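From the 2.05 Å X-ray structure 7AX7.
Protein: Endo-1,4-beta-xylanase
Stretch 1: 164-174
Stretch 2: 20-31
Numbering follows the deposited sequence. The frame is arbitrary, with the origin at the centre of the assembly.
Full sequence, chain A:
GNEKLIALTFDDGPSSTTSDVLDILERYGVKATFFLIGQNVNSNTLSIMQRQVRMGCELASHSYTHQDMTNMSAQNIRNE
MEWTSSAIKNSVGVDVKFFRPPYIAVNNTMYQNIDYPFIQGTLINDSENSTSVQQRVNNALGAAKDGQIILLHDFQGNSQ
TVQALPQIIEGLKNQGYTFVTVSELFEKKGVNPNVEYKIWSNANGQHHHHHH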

# COMPACT_ATOMS: atom_id res chain seq x y z
N ALA A 164 9.05 -6.36 12.76
CA ALA A 164 8.05 -7.41 12.59
C ALA A 164 8.13 -8.07 11.22
O ALA A 164 7.77 -9.25 11.09
CB ALA A 164 6.66 -6.83 12.80
N LEU A 165 8.57 -7.35 10.19
CA LEU A 165 8.41 -7.83 8.82
C LEU A 165 9.10 -9.17 8.54
O LEU A 165 8.51 -10.00 7.83
CB LEU A 165 8.88 -6.75 7.85
CG LEU A 165 8.60 -7.01 6.37
CD1 LEU A 165 7.10 -7.19 6.11
CD2 LEU A 165 9.15 -5.88 5.51
N PRO A 166 10.31 -9.46 9.04
CA PRO A 166 10.91 -10.77 8.70
C PRO A 166 10.07 -11.95 9.16
O PRO A 166 9.90 -12.90 8.38
CB PRO A 166 12.28 -10.71 9.39
CG PRO A 166 12.63 -9.24 9.30
CD PRO A 166 11.31 -8.56 9.65
N GLN A 167 9.55 -11.93 10.39
CA GLN A 167 8.68 -13.02 10.84
C GLN A 167 7.43 -13.13 9.98
O GLN A 167 6.93 -14.23 9.72
CB GLN A 167 8.27 -12.83 12.31
CG GLN A 167 9.35 -13.08 13.35
CD GLN A 167 8.91 -12.66 14.77
OE1 GLN A 167 9.31 -11.60 15.26
NE2 GLN A 167 8.09 -13.48 15.41
N ILE A 168 6.87 -11.99 9.58
CA ILE A 168 5.66 -12.00 8.77
C ILE A 168 5.91 -12.71 7.45
O ILE A 168 5.15 -13.61 7.05
CB ILE A 168 5.12 -10.57 8.55
CG1 ILE A 168 4.64 -9.97 9.88
CG2 ILE A 168 3.97 -10.59 7.50
CD1 ILE A 168 4.35 -8.46 9.81
N ILE A 169 6.99 -12.34 6.75
CA ILE A 169 7.27 -12.94 5.44
C ILE A 169 7.58 -14.42 5.61
O ILE A 169 6.99 -15.28 4.93
CB ILE A 169 8.43 -12.21 4.75
CG1 ILE A 169 8.01 -10.79 4.35
CG2 ILE A 169 8.94 -13.01 3.53
CD1 ILE A 169 9.15 -9.93 3.93
N GLU A 170 8.51 -14.74 6.50
CA GLU A 170 8.88 -16.13 6.74
C GLU A 170 7.66 -16.97 7.10
O GLU A 170 7.52 -18.11 6.64
CB GLU A 170 9.92 -16.21 7.86
CG GLU A 170 10.47 -17.60 8.11
CD GLU A 170 11.10 -17.74 9.47
OE1 GLU A 170 12.18 -17.15 9.69
OE2 GLU A 170 10.50 -18.42 10.34
N GLY A 171 6.76 -16.41 7.91
CA GLY A 171 5.61 -17.18 8.37
C GLY A 171 4.58 -17.40 7.28
O GLY A 171 3.97 -18.47 7.20
N LEU A 172 4.37 -16.40 6.42
CA LEU A 172 3.39 -16.57 5.36
C LEU A 172 3.89 -17.55 4.30
O LEU A 172 3.11 -18.37 3.78
CB LEU A 172 3.03 -15.21 4.76
CG LEU A 172 2.20 -14.31 5.70
CD1 LEU A 172 2.01 -12.92 5.14
CD2 LEU A 172 0.86 -14.95 6.01
N LYS A 173 5.18 -17.49 3.95
CA LYS A 173 5.75 -18.51 3.07
C LYS A 173 5.60 -19.90 3.68
O LYS A 173 5.24 -20.85 2.98
CB LYS A 173 7.23 -18.21 2.80
CG LYS A 173 7.47 -16.97 1.96
CD LYS A 173 8.90 -16.91 1.45
CE LYS A 173 9.13 -15.66 0.60
NZ LYS A 173 10.22 -15.86 -0.39
N ASN A 174 5.86 -20.02 4.98
CA ASN A 174 5.69 -21.30 5.67
C ASN A 174 4.26 -21.82 5.56
O ASN A 174 4.03 -23.03 5.63
CB ASN A 174 6.10 -21.14 7.13
CG ASN A 174 6.02 -22.43 7.91
OD1 ASN A 174 5.09 -22.64 8.68
ND2 ASN A 174 7.00 -23.31 7.73
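Stretch 2 (20-31) DVLDILERYGVK

Helices that pack side by side usually mesh through side chains about a turn apart, and the pairing of residues 20-31 with 164-174 is a compact example. Stretch 1 is helical and continues a helix begun earlier in the chain; it is kinked near Pro166, whose nitrogen, lacking a hydrogen, cannot bond to the preceding turn. Stretch 2 also enters as a helix, which closes in a Schellman motif: Gly29 has positive phi, its N bonds to Glu26 O (3.1 Å), and Val30 N reaches back to Leu25 O (2.9 Å). The two helices run in the same general direction, their axes crossing at -27° and approaching to 10.1 Å. The register pairs Pro166 with Ile24 (CA to CA, 6.8 Å) and Ile169 with Tyr28 (CA to CA, 7.6 Å).

The side chains follow this register. Leu165 CD2 lies 3.7 Å from Ile24 CG2 and 3.9 Å from Val21 CG1, while Pro166 CD meets Ile24 CD1 at 4.0 Å. One turn on from Leu165, Ile169 points toward stretch 2 and lies over one face of the Tyr28 ring, its CG2 3.6 Å from Tyr28 CG. The same methyl touches Val30 CG2 at 3.8 Å, and Ile169 CD1 extends to Leu25 CD2 at 4.0 Å. The apolar contact thus carries on past Gly29, to the residue whose N closes the Schellman motif.

Polar groups join at the margin. Extended Lys173 packs its CE against Val30 CG2 (3.7 Å) and donates a hydrogen bond from NZ to Tyr28 O (3.0 Å), so that a long side chain serves both an apolar neighbour and a backbone carbonyl. At the other end of Tyr28, a water lies 2.7 Å from Tyr28 OH and donates to Glu170 OE1 at 2.8 Å, bridging the two helices.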

# COMPACT_ATOMS: atom_id res chain seq x y z
N ASP A 20 14.60 0.51 4.96
CA ASP A 20 14.74 -0.69 5.79
C ASP A 20 13.72 -1.74 5.40
O ASP A 20 14.01 -2.94 5.43
CB ASP A 20 14.61 -0.33 7.27
CG ASP A 20 15.69 0.64 7.74
OD1 ASP A 20 16.87 0.45 7.40
OD2 ASP A 20 15.34 1.61 8.44
N VAL A 21 12.50 -1.31 5.05
CA VAL A 21 11.51 -2.25 4.55
C VAL A 21 12.03 -2.91 3.28
O VAL A 21 11.96 -4.13 3.12
CB VAL A 21 10.15 -1.54 4.34
CG1 VAL A 21 9.15 -2.46 3.63
CG2 VAL A 21 9.58 -1.05 5.68
N LEU A 22 12.60 -2.10 2.37
CA LEU A 22 13.09 -2.63 1.10
C LEU A 22 14.22 -3.63 1.31
O LEU A 22 14.28 -4.67 0.63
CB LEU A 22 13.57 -1.48 0.22
CG LEU A 22 12.49 -0.51 -0.29
CD1 LEU A 22 13.17 0.62 -1.02
CD2 LEU A 22 11.47 -1.24 -1.20
N ASP A 23 15.16 -3.32 2.21
CA ASP A 23 16.23 -4.26 2.53
C ASP A 23 15.67 -5.63 2.84
O ASP A 23 16.19 -6.65 2.37
CB ASP A 23 17.06 -3.74 3.71
CG ASP A 23 17.91 -2.54 3.35
OD1 ASP A 23 18.07 -2.23 2.15
OD2 ASP A 23 18.42 -1.89 4.30
N ILE A 24 14.59 -5.67 3.63
CA ILE A 24 14.00 -6.94 4.04
C ILE A 24 13.27 -7.60 2.86
O ILE A 24 13.42 -8.80 2.61
CB ILE A 24 13.06 -6.72 5.24
CG1 ILE A 24 13.87 -6.33 6.48
CG2 ILE A 24 12.17 -7.94 5.48
CD1 ILE A 24 13.03 -5.63 7.57
N LEU A 25 12.46 -6.82 2.14
CA LEU A 25 11.80 -7.36 0.96
C LEU A 25 12.81 -7.94 -0.03
O LEU A 25 12.60 -9.02 -0.58
CB LEU A 25 10.94 -6.29 0.29
CG LEU A 25 9.78 -5.69 1.09
CD1 LEU A 25 9.09 -4.62 0.27
CD2 LEU A 25 8.77 -6.77 1.53
N GLU A 26 13.92 -7.23 -0.25
CA GLU A 26 14.94 -7.74 -1.17
C GLU A 26 15.55 -9.03 -0.65
O GLU A 26 15.77 -9.97 -1.42
CB GLU A 26 16.03 -6.68 -1.38
CG GLU A 26 17.14 -7.10 -2.33
CD GLU A 26 18.17 -5.99 -2.55
OE1 GLU A 26 18.34 -5.15 -1.63
OE2 GLU A 26 18.79 -5.94 -3.63
N ARG A 27 15.82 -9.09 0.66
CA ARG A 27 16.44 -10.28 1.24
C ARG A 27 15.60 -11.52 0.98
O ARG A 27 16.13 -12.58 0.65
CB ARG A 27 16.64 -10.05 2.75
CG ARG A 27 17.32 -11.17 3.54
CD ARG A 27 17.15 -10.93 5.06
NE ARG A 27 17.45 -9.54 5.41
CZ ARG A 27 16.96 -8.90 6.47
NH1 ARG A 27 16.14 -9.50 7.33
NH2 ARG A 27 17.31 -7.64 6.67
N TYR A 28 14.27 -11.39 1.11
CA TYR A 28 13.34 -12.51 0.92
C TYR A 28 12.81 -12.62 -0.51
O TYR A 28 12.00 -13.51 -0.79
CB TYR A 28 12.17 -12.38 1.90
CG TYR A 28 12.53 -12.74 3.32
CD1 TYR A 28 12.55 -14.07 3.75
CD2 TYR A 28 12.89 -11.75 4.24
CE1 TYR A 28 12.90 -14.40 5.06
CE2 TYR A 28 13.24 -12.07 5.54
CZ TYR A 28 13.25 -13.38 5.95
OH TYR A 28 13.60 -13.68 7.25
N GLY A 29 13.24 -11.76 -1.43
CA GLY A 29 12.75 -11.85 -2.80
C GLY A 29 11.26 -11.60 -2.92
O GLY A 29 10.58 -12.26 -3.72
N VAL A 30 10.75 -10.64 -2.16
CA VAL A 30 9.32 -10.39 -2.05
C VAL A 30 9.02 -9.00 -2.60
O VAL A 30 9.77 -8.05 -2.36
CB VAL A 30 8.85 -10.52 -0.59
CG1 VAL A 30 7.45 -9.98 -0.42
CG2 VAL A 30 8.93 -11.99 -0.14
N LYS A 31 7.92 -8.88 -3.33
CA LYS A 31 7.44 -7.58 -3.80
C LYS A 31 6.28 -7.11 -2.93
O LYS A 31 5.57 -7.91 -2.31
CB LYS A 31 7.01 -7.67 -5.27
CG LYS A 31 8.19 -7.85 -6.23
CD LYS A 31 7.72 -8.11 -7.66
CE LYS A 31 7.02 -9.45 -7.79
NZ LYS A 31 6.61 -9.67 -9.20
O HOH W 1 14.06 -16.28 7.80